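Local coordinates for protein Hcp1 family type VI secretion system effector (Salmonella typhimurium, PDB 5XHH) that probably forms the stacked hexameric rings of the type VI secretion tube, through which effectors are carried out of the bacterial cell, as in other Hcp proteins, at residues K8-S16 and D63-Y72; L97-V108 and T124-E135. All coordinates share one frame; numbering follows the deposited sequence.

Contact 1 of 2, residues K8-S16 and D63-Y72; sequences KIDGIDGES and DRASPNLFKY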
loop_
_atom_site.group_PDB
_atom_site.type_symbol
_atom_site.label_atom_id
_atom_site.label_comp_id
_atom_site.label_asym_id
_atom_site.label_seq_id
_atom_site.Cartn_x
_atom_site.Cartn_y
_atom_site.Cartn_z
ATOM N N LYS A 8 2.505 5.647 4.124
ATOM C CA LYS A 8 1.832 6.564 5.024
ATOM C C LYS A 8 0.350 6.214 5.014
ATOM O O LYS A 8 -0.321 6.376 3.994
ATOM C CB LYS A 8 2.063 8.004 4.576
ATOM C CG LYS A 8 1.360 9.041 5.453
ATOM C CD LYS A 8 1.200 10.370 4.733
ATOM C CE LYS A 8 0.724 11.450 5.700
ATOM N NZ LYS A 8 0.164 12.610 4.983
ATOM N N ILE A 9 -0.168 5.745 6.145
ATOM C CA ILE A 9 -1.569 5.378 6.271
ATOM C C ILE A 9 -2.249 6.340 7.237
ATOM O O ILE A 9 -1.811 6.485 8.384
ATOM C CB ILE A 9 -1.733 3.927 6.751
ATOM C CG1 ILE A 9 -1.015 2.958 5.805
ATOM C CG2 ILE A 9 -3.214 3.583 6.843
ATOM C CD1 ILE A 9 -1.097 1.518 6.258
ATOM N N ASP A 10 -3.323 6.988 6.780
ATOM C CA ASP A 10 -4.087 7.873 7.656
ATOM C C ASP A 10 -4.518 7.121 8.910
ATOM O O ASP A 10 -5.077 6.024 8.829
ATOM C CB ASP A 10 -5.320 8.420 6.936
ATOM C CG ASP A 10 -4.998 9.511 5.937
ATOM O OD1 ASP A 10 -3.852 9.997 5.907
ATOM O OD2 ASP A 10 -5.921 9.909 5.198
ATOM N N GLY A 11 -4.238 7.703 10.072
ATOM C CA GLY A 11 -4.617 7.097 11.328
ATOM C C GLY A 11 -3.810 5.886 11.750
ATOM O O GLY A 11 -4.044 5.362 12.843
ATOM N N ILE A 12 -2.866 5.424 10.934
ATOM C CA ILE A 12 -2.069 4.249 11.281
ATOM C C ILE A 12 -0.597 4.586 11.116
ATOM O O ILE A 12 0.014 4.282 10.086
ATOM C CB ILE A 12 -2.458 3.022 10.432
ATOM C CG1 ILE A 12 -3.918 2.661 10.680
ATOM C CG2 ILE A 12 -1.611 1.804 10.793
ATOM C CD1 ILE A 12 -4.374 1.433 9.966
ATOM N N ASP A 13 -0.024 5.217 12.133
ATOM C CA ASP A 13 1.390 5.544 12.114
ATOM C C ASP A 13 2.247 4.294 12.160
ATOM O O ASP A 13 1.915 3.299 12.812
ATOM C CB ASP A 13 1.765 6.423 13.303
ATOM C CG ASP A 13 1.199 7.814 13.195
ATOM O OD1 ASP A 13 0.648 8.148 12.125
ATOM O OD2 ASP A 13 1.326 8.569 14.177
ATOM N N GLY A 14 3.370 4.366 11.473
ATOM C CA GLY A 14 4.447 3.442 11.639
ATOM C C GLY A 14 5.536 4.012 12.519
ATOM O O GLY A 14 5.293 4.852 13.393
ATOM N N GLU A 15 6.760 3.598 12.247
ATOM C CA GLU A 15 7.853 3.777 13.179
ATOM C C GLU A 15 9.046 4.488 12.571
ATOM O O GLU A 15 10.014 4.747 13.288
ATOM C CB GLU A 15 8.296 2.403 13.692
ATOM C CG GLU A 15 8.680 2.337 15.120
ATOM C CD GLU A 15 8.833 0.911 15.556
ATOM O OE1 GLU A 15 7.808 0.260 15.836
ATOM O OE2 GLU A 15 9.979 0.431 15.564
ATOM N N SER A 16 9.009 4.798 11.276
ATOM C CA SER A 16 10.203 5.254 10.581
ATOM C C SER A 16 10.793 6.494 11.236
ATOM O O SER A 16 10.072 7.378 11.703
ATOM C CB SER A 16 9.889 5.568 9.119
ATOM O OG SER A 16 11.069 5.982 8.472
ATOM N N ASP A 63 5.644 -3.860 13.853
ATOM C CA ASP A 63 6.095 -2.556 14.326
ATOM C C ASP A 63 4.905 -1.818 14.926
ATOM O O ASP A 63 3.850 -2.414 15.160
ATOM C CB ASP A 63 6.784 -1.778 13.187
ATOM C CG ASP A 63 5.864 -1.518 11.993
ATOM O OD1 ASP A 63 4.627 -1.509 12.163
ATOM O OD2 ASP A 63 6.397 -1.307 10.875
ATOM N N ARG A 64 5.068 -0.504 15.144
ATOM C CA ARG A 64 4.043 0.284 15.820
ATOM C C ARG A 64 2.704 0.258 15.080
ATOM O O ARG A 64 1.654 0.433 15.702
ATOM C CB ARG A 64 4.523 1.733 15.998
ATOM C CG ARG A 64 3.455 2.685 16.545
ATOM C CD ARG A 64 3.794 4.156 16.318
ATOM N NE ARG A 64 4.631 4.704 17.380
ATOM C CZ ARG A 64 4.163 5.260 18.496
ATOM N NH1 ARG A 64 2.856 5.344 18.707
ATOM N NH2 ARG A 64 5.001 5.735 19.406
ATOM N N ALA A 65 2.711 0.046 13.762
ATOM C CA ALA A 65 1.448 0.038 13.027
ATOM C C ALA A 65 0.658 -1.244 13.243
ATOM O O ALA A 65 -0.566 -1.243 13.072
ATOM C CB ALA A 65 1.699 0.232 11.528
ATOM N N SER A 66 1.335 -2.323 13.644
ATOM C CA SER A 66 0.707 -3.640 13.633
ATOM C C SER A 66 -0.551 -3.724 14.487
ATOM O O SER A 66 -1.581 -4.191 13.972
ATOM C CB SER A 66 1.752 -4.687 14.030
ATOM O OG SER A 66 2.736 -4.798 13.030
ATOM N N PRO A 67 -0.567 -3.298 15.758
ATOM C CA PRO A 67 -1.827 -3.386 16.513
ATOM C C PRO A 67 -2.946 -2.583 15.882
ATOM O O PRO A 67 -4.111 -2.993 15.950
ATOM C CB PRO A 67 -1.453 -2.846 17.905
ATOM C CG PRO A 67 0.039 -2.962 17.987
ATOM C CD PRO A 67 0.503 -2.697 16.574
ATOM N N ASN A 68 -2.628 -1.457 15.239
ATOM C CA ASN A 68 -3.684 -0.668 14.620
ATOM C C ASN A 68 -4.132 -1.249 13.292
ATOM O O ASN A 68 -5.317 -1.160 12.960
ATOM C CB ASN A 68 -3.234 0.781 14.454
ATOM C CG ASN A 68 -3.455 1.589 15.712
ATOM O OD1 ASN A 68 -4.484 1.451 16.360
ATOM N ND2 ASN A 68 -2.484 2.409 16.078
ATOM N N LEU A 69 -3.221 -1.835 12.512
ATOM C CA LEU A 69 -3.667 -2.589 11.341
ATOM C C LEU A 69 -4.624 -3.708 11.756
ATOM O O LEU A 69 -5.693 -3.874 11.166
ATOM C CB LEU A 69 -2.462 -3.144 10.577
ATOM C CG LEU A 69 -1.553 -2.098 9.938
ATOM C CD1 LEU A 69 -0.244 -2.725 9.569
ATOM C CD2 LEU A 69 -2.228 -1.523 8.686
ATOM N N PHE A 70 -4.255 -4.475 12.789
ATOM C CA PHE A 70 -5.163 -5.473 13.353
ATOM C C PHE A 70 -6.514 -4.866 13.732
ATOM O O PHE A 70 -7.576 -5.384 13.359
ATOM C CB PHE A 70 -4.502 -6.118 14.576
ATOM C CG PHE A 70 -5.407 -7.044 15.340
ATOM C CD1 PHE A 70 -5.544 -8.369 14.956
ATOM C CD2 PHE A 70 -6.117 -6.590 16.446
ATOM C CE1 PHE A 70 -6.384 -9.225 15.659
ATOM C CE2 PHE A 70 -6.962 -7.442 17.152
ATOM C CZ PHE A 70 -7.093 -8.759 16.760
ATOM N N LYS A 71 -6.493 -3.769 14.485
ATOM C CA LYS A 71 -7.731 -3.162 14.964
ATOM C C LYS A 71 -8.630 -2.712 13.809
ATOM O O LYS A 71 -9.829 -3.005 13.795
ATOM C CB LYS A 71 -7.394 -1.994 15.885
ATOM C CG LYS A 71 -8.426 -0.886 15.930
ATOM C CD LYS A 71 -8.240 -0.112 17.200
ATOM C CE LYS A 71 -8.579 1.319 16.969
ATOM N NZ LYS A 71 -7.502 1.910 16.120
ATOM N N TYR A 72 -8.058 -2.016 12.808
ATOM C CA TYR A 72 -8.844 -1.599 11.644
ATOM C C TYR A 72 -9.382 -2.794 10.879
ATOM O O TYR A 72 -10.480 -2.734 10.320
ATOM C CB TYR A 72 -8.009 -0.746 10.699
ATOM C CG TYR A 72 -8.000 0.730 10.987
ATOM C CD1 TYR A 72 -7.455 1.238 12.163
ATOM C CD2 TYR A 72 -8.504 1.627 10.054
ATOM C CE1 TYR A 72 -7.432 2.605 12.397
ATOM C CE2 TYR A 72 -8.476 2.983 10.280
ATOM C CZ TYR A 72 -7.942 3.464 11.448
ATOM O OH TYR A 72 -7.910 4.815 11.673
HETATM O O HOH W 1 -7.949 6.290 9.274
HETATM O O HOH W 2 0.191 2.819 14.837
HETATM O O HOH W 3 7.356 1.204 10.636
#
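I12 packs on A65, L69 and Y72 along the first turns of helix 66-75, the helix that packs beside the beta-barrel of the Hcp fold, where the chain leaves strand 3-9 through a type II turn from I9 to I12. This apolar patch is the tight part of the contact. With CG1 beside its backbone N (chi1 -61°), I12 spreads its two branches over the helix: CD1 sits over one face of the Y72 ring, 3.9 Å from the centroid, a CH-pi contact offset toward the rim, while CG2 meets A65 CB at 3.7 Å. L69 CD2 touches I12 CD1 and, at 4.1 Å, I9 CD1.

Toward D13 and E15 the packing gives way to polar, watery contacts. One water donates to D13 O and R64 O and accepts from N68 ND2; another links D10 O to Y72 OH at the far end. R64 lays its CD against G14 O at 3.4 Å. D63 and S66 form a capping box, D63 N donating to S66 OG; D63 OD1 also caps A65 N, and H60 binds OD2. A third water joins that same OD2 to E15 N. Within the same turn, R64 N donates to E15 OE1 at 2.9 Å, a bent bond (131° at the hydrogen) that meets the carboxylate oxygen on its anti side, 23° out of plane.

Contact 2 of 2, residues L97-V108 and T124-E135; sequences LKYTFTDLIVAV and TVELSFSTVKQE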
loop_
_atom_site.group_PDB
_atom_site.type_symbol
_atom_site.label_atom_id
_atom_site.label_comp_id
_atom_site.label_asym_id
_atom_site.label_seq_id
_atom_site.Cartn_x
_atom_site.Cartn_y
_atom_site.Cartn_z
ATOM N N LEU A 97 9.048 7.171 -7.354
ATOM C CA LEU A 97 7.772 6.484 -7.574
ATOM C C LEU A 97 6.799 6.710 -6.422
ATOM O O LEU A 97 7.165 6.534 -5.255
ATOM C CB LEU A 97 8.005 4.976 -7.791
ATOM C CG LEU A 97 6.797 4.051 -8.018
ATOM C CD1 LEU A 97 5.995 4.406 -9.301
ATOM C CD2 LEU A 97 7.247 2.574 -8.028
ATOM N N LYS A 98 5.543 7.039 -6.750
ATOM C CA LYS A 98 4.531 7.285 -5.720
ATOM C C LYS A 98 3.161 6.758 -6.142
ATOM O O LYS A 98 2.711 7.009 -7.258
ATOM C CB LYS A 98 4.450 8.784 -5.403
ATOM C CG LYS A 98 3.362 9.187 -4.424
ATOM C CD LYS A 98 3.631 10.622 -3.880
ATOM C CE LYS A 98 2.360 11.292 -3.393
ATOM N NZ LYS A 98 2.544 12.584 -2.611
ATOM N N TYR A 99 2.503 6.014 -5.256
ATOM C CA TYR A 99 1.106 5.637 -5.429
ATOM C C TYR A 99 0.291 6.273 -4.313
ATOM O O TYR A 99 0.630 6.132 -3.131
ATOM C CB TYR A 99 0.893 4.117 -5.389
ATOM C CG TYR A 99 1.709 3.316 -6.372
ATOM C CD1 TYR A 99 1.328 3.207 -7.702
ATOM C CD2 TYR A 99 2.842 2.638 -5.960
ATOM C CE1 TYR A 99 2.083 2.453 -8.610
ATOM C CE2 TYR A 99 3.598 1.899 -6.847
ATOM C CZ TYR A 99 3.210 1.810 -8.169
ATOM O OH TYR A 99 3.963 1.067 -9.025
ATOM N N THR A 100 -0.790 6.936 -4.678
ATOM C CA THR A 100 -1.731 7.518 -3.724
ATOM C C THR A 100 -3.033 6.740 -3.855
ATOM O O THR A 100 -3.683 6.784 -4.903
ATOM C CB THR A 100 -1.934 9.011 -3.990
ATOM O OG1 THR A 100 -0.680 9.683 -3.835
ATOM C CG2 THR A 100 -2.917 9.593 -3.016
ATOM N N PHE A 101 -3.381 5.999 -2.814
ATOM C CA PHE A 101 -4.597 5.203 -2.768
ATOM C C PHE A 101 -5.619 5.937 -1.912
ATOM O O PHE A 101 -5.258 6.639 -0.960
ATOM C CB PHE A 101 -4.360 3.813 -2.162
ATOM C CG PHE A 101 -3.202 3.050 -2.754
ATOM C CD1 PHE A 101 -1.926 3.177 -2.229
ATOM C CD2 PHE A 101 -3.403 2.155 -3.790
ATOM C CE1 PHE A 101 -0.857 2.441 -2.759
ATOM C CE2 PHE A 101 -2.357 1.429 -4.321
ATOM C CZ PHE A 101 -1.083 1.568 -3.811
ATOM N N THR A 102 -6.900 5.767 -2.241
ATOM C CA THR A 102 -7.939 6.320 -1.383
ATOM C C THR A 102 -8.994 5.273 -1.072
ATOM O O THR A 102 -9.178 4.311 -1.819
ATOM C CB THR A 102 -8.646 7.537 -2.005
ATOM O OG1 THR A 102 -9.458 7.104 -3.097
ATOM C CG2 THR A 102 -7.654 8.583 -2.461
ATOM N N ASP A 103 -9.709 5.506 0.033
ATOM C CA ASP A 103 -10.862 4.700 0.430
ATOM C C ASP A 103 -10.454 3.233 0.590
ATOM O O ASP A 103 -10.824 2.349 -0.182
ATOM C CB ASP A 103 -12.003 4.866 -0.582
ATOM C CG ASP A 103 -13.209 4.013 -0.259
ATOM O OD1 ASP A 103 -13.625 3.984 0.917
ATOM O OD2 ASP A 103 -13.730 3.362 -1.190
ATOM N N LEU A 104 -9.667 3.002 1.627
ATOM C CA LEU A 104 -9.069 1.704 1.869
ATOM C C LEU A 104 -9.710 1.027 3.072
ATOM O O LEU A 104 -10.212 1.688 3.988
ATOM C CB LEU A 104 -7.556 1.827 2.096
ATOM C CG LEU A 104 -6.740 2.471 0.970
ATOM C CD1 LEU A 104 -6.573 4.006 1.167
ATOM C CD2 LEU A 104 -5.380 1.771 0.795
ATOM N N ILE A 105 -9.681 -0.305 3.044
ATOM C CA ILE A 105 -10.011 -1.160 4.176
ATOM C C ILE A 105 -8.853 -2.131 4.377
ATOM O O ILE A 105 -8.247 -2.594 3.401
ATOM C CB ILE A 105 -11.331 -1.927 3.937
ATOM C CG1 ILE A 105 -12.519 -0.960 3.884
ATOM C CG2 ILE A 105 -11.585 -2.941 5.033
ATOM C CD1 ILE A 105 -13.815 -1.647 3.506
ATOM N N VAL A 106 -8.537 -2.436 5.634
ATOM C CA VAL A 106 -7.536 -3.460 5.934
ATOM C C VAL A 106 -8.207 -4.819 5.796
ATOM O O VAL A 106 -9.061 -5.180 6.607
ATOM C CB VAL A 106 -6.935 -3.280 7.330
ATOM C CG1 VAL A 106 -5.799 -4.284 7.537
ATOM C CG2 VAL A 106 -6.418 -1.851 7.505
ATOM N N ALA A 107 -7.819 -5.585 4.772
ATOM C CA ALA A 107 -8.521 -6.833 4.509
ATOM C C ALA A 107 -7.836 -8.038 5.138
ATOM O O ALA A 107 -8.522 -9.009 5.483
ATOM C CB ALA A 107 -8.662 -7.070 3.000
ATOM N N VAL A 108 -6.508 -8.007 5.272
ATOM C CA VAL A 108 -5.753 -9.143 5.811
ATOM C C VAL A 108 -4.606 -8.620 6.658
ATOM O O VAL A 108 -3.892 -7.704 6.236
ATOM C CB VAL A 108 -5.175 -10.065 4.708
ATOM C CG1 VAL A 108 -4.290 -11.134 5.328
ATOM C CG2 VAL A 108 -6.269 -10.719 3.895
ATOM N N THR A 124 2.558 -9.726 6.792
ATOM C CA THR A 124 1.938 -9.426 5.512
ATOM C C THR A 124 0.585 -8.774 5.744
ATOM O O THR A 124 -0.156 -9.156 6.649
ATOM C CB THR A 124 1.787 -10.707 4.683
ATOM O OG1 THR A 124 3.085 -11.197 4.368
ATOM C CG2 THR A 124 1.019 -10.456 3.379
ATOM N N VAL A 125 0.279 -7.768 4.935
ATOM C CA VAL A 125 -0.925 -6.965 5.082
ATOM C C VAL A 125 -1.540 -6.773 3.705
ATOM O O VAL A 125 -0.833 -6.511 2.726
ATOM C CB VAL A 125 -0.619 -5.592 5.720
ATOM C CG1 VAL A 125 -1.905 -4.781 5.892
ATOM C CG2 VAL A 125 0.112 -5.760 7.044
ATOM N N GLU A 126 -2.851 -6.896 3.628
ATOM C CA GLU A 126 -3.584 -6.549 2.429
ATOM C C GLU A 126 -4.549 -5.426 2.755
ATOM O O GLU A 126 -5.288 -5.507 3.750
ATOM C CB GLU A 126 -4.330 -7.742 1.867
ATOM C CG GLU A 126 -3.424 -8.824 1.321
ATOM C CD GLU A 126 -4.233 -9.950 0.718
ATOM O OE1 GLU A 126 -5.372 -9.671 0.287
ATOM O OE2 GLU A 126 -3.739 -11.098 0.679
ATOM N N LEU A 127 -4.521 -4.393 1.904
ATOM C CA LEU A 127 -5.414 -3.244 1.964
ATOM C C LEU A 127 -6.185 -3.180 0.658
ATOM O O LEU A 127 -5.584 -3.118 -0.422
ATOM C CB LEU A 127 -4.648 -1.938 2.162
ATOM C CG LEU A 127 -3.578 -1.792 3.236
ATOM C CD1 LEU A 127 -2.898 -0.448 3.084
ATOM C CD2 LEU A 127 -4.159 -1.957 4.629
ATOM N N SER A 128 -7.505 -3.203 0.743
ATOM C CA SER A 128 -8.274 -2.946 -0.456
ATOM C C SER A 128 -8.356 -1.444 -0.663
ATOM O O SER A 128 -8.316 -0.671 0.292
ATOM C CB SER A 128 -9.670 -3.551 -0.346
ATOM O OG SER A 128 -10.381 -2.881 0.666
ATOM N N PHE A 129 -8.422 -1.027 -1.925
ATOM C CA PHE A 129 -8.552 0.384 -2.247
ATOM C C PHE A 129 -9.483 0.527 -3.440
ATOM O O PHE A 129 -9.531 -0.341 -4.316
ATOM C CB PHE A 129 -7.185 1.040 -2.549
ATOM C CG PHE A 129 -6.440 0.397 -3.687
ATOM C CD1 PHE A 129 -5.576 -0.660 -3.455
ATOM C CD2 PHE A 129 -6.610 0.839 -4.985
ATOM C CE1 PHE A 129 -4.888 -1.264 -4.504
ATOM C CE2 PHE A 129 -5.932 0.243 -6.037
ATOM C CZ PHE A 129 -5.062 -0.817 -5.790
ATOM N N SER A 130 -10.227 1.623 -3.476
ATOM C CA SER A 130 -11.082 1.832 -4.630
ATOM C C SER A 130 -10.473 2.749 -5.681
ATOM O O SER A 130 -10.909 2.693 -6.831
ATOM C CB SER A 130 -12.456 2.355 -4.194
ATOM O OG SER A 130 -12.322 3.336 -3.208
ATOM N N THR A 131 -9.471 3.568 -5.342
ATOM C CA THR A 131 -8.822 4.399 -6.349
ATOM C C THR A 131 -7.322 4.436 -6.117
ATOM O O THR A 131 -6.850 4.415 -4.973
ATOM C CB THR A 131 -9.331 5.856 -6.364
ATOM O OG1 THR A 131 -8.570 6.625 -5.426
ATOM C CG2 THR A 131 -10.809 5.944 -6.004
ATOM N N VAL A 132 -6.576 4.534 -7.219
ATOM C CA VAL A 132 -5.122 4.641 -7.150
ATOM C C VAL A 132 -4.655 5.655 -8.177
ATOM O O VAL A 132 -5.182 5.721 -9.295
ATOM C CB VAL A 132 -4.411 3.285 -7.369
ATOM C CG1 VAL A 132 -4.769 2.673 -8.708
ATOM C CG2 VAL A 132 -2.884 3.430 -7.237
ATOM N N LYS A 133 -3.653 6.438 -7.799
ATOM C CA LYS A 133 -3.037 7.387 -8.717
ATOM C C LYS A 133 -1.536 7.251 -8.580
ATOM O O LYS A 133 -1.000 7.376 -7.475
ATOM C CB LYS A 133 -3.475 8.820 -8.417
ATOM C CG LYS A 133 -2.598 9.846 -9.090
ATOM C CD LYS A 133 -3.270 11.204 -9.154
ATOM C CE LYS A 133 -3.674 11.539 -10.590
ATOM N NZ LYS A 133 -4.107 12.965 -10.776
ATOM N N GLN A 134 -0.849 6.997 -9.683
ATOM C CA GLN A 134 0.593 6.852 -9.629
ATOM C C GLN A 134 1.264 8.042 -10.300
ATOM O O GLN A 134 0.762 8.575 -11.293
ATOM C CB GLN A 134 1.042 5.519 -10.251
ATOM C CG GLN A 134 1.240 5.468 -11.734
ATOM C CD GLN A 134 1.724 4.078 -12.206
ATOM O OE1 GLN A 134 2.910 3.875 -12.480
ATOM N NE2 GLN A 134 0.804 3.139 -12.306
ATOM N N GLU A 135 2.391 8.449 -9.719
ATOM C CA GLU A 135 3.272 9.493 -10.214
ATOM C C GLU A 135 4.679 8.933 -10.314
ATOM O O GLU A 135 5.206 8.389 -9.340
ATOM C CB GLU A 135 3.273 10.709 -9.278
ATOM C CG GLU A 135 1.907 11.347 -9.113
ATOM C CD GLU A 135 1.885 12.384 -8.001
ATOM O OE1 GLU A 135 1.110 12.198 -7.039
ATOM O OE2 GLU A 135 2.659 13.363 -8.083
HETATM O O HOH W 4 3.706 1.341 -11.508
HETATM O O HOH W 5 -6.117 7.840 -5.696
HETATM O O HOH W 6 0.688 9.455 -6.382
HETATM O O HOH W 7 -11.848 -0.533 -0.241
#
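Two antiparallel strand pairs, bent together at a shared corner, make this part of the Hcp beta-barrel: 97-102 runs against 131-135, and 104-108 against 124-129, with D103 and S130 at the turning points. Inside the bend F101 points an edge at F129, its CD2 3.4 Å above the centre of that ring, the planes 58° apart. F129 CG stands between backbone N and carbonyl carbon (chi1 58°), which swings the ring across to F101. V132 CG2 lies alongside F101 at 3.6 Å from CE2, and V106 CG2 runs beside L127 CD2. Also on the F101 side, Y99 CD1 packs 3.5 Å from Q134 CB, and a water joins Y99 OH to Q134 OE1.

The face carrying T102 and T131 is largely polar. T102 OG1 and T131 OG1 are hydrogen-bonded at 2.5 Å, either being a possible donor, and a water joins T131 OG1 to T100 O. At the corner S130 OG donates a very short bond to D103 OD2, a carboxylate oxygen also salt-bridged to K156. Near the other end a classic bulge makes A107 N (2.7 Å) and V108 N (3.2 Å) share E126 O, both from the same face of its plane.

Strand 79-88 flanks 97-102 and strand 148-154 flanks 131-137; strand 51-61 borders 121-129, and helix 66-75 rests Y72 and C73 on V106 and L69 on V125.

Overall arrangement
Contact 2 lies near the centre of the chain, whereas contact 1 is farther out, where a loop meets the helix beside the barrel. Contact 2 pairs neighbouring strands within each of two sheets by backbone bonds, the chains passing from one sheet to the other at the corner, with an aromatic and aliphatic interior and a mostly polar opposite face of threonines, a serine and charged side chains. Contact 1 has no backbone-to-backbone bond between its segments: a small apolar patch is flanked by waters and a glutamate-backbone bond. The two touch directly. Helix 66-75 covers the 104-108/124-129 pair, and I9 CD1 comes within 4.1 Å of L127 CD1, so the apolar side of contact 1 continues into contact 2.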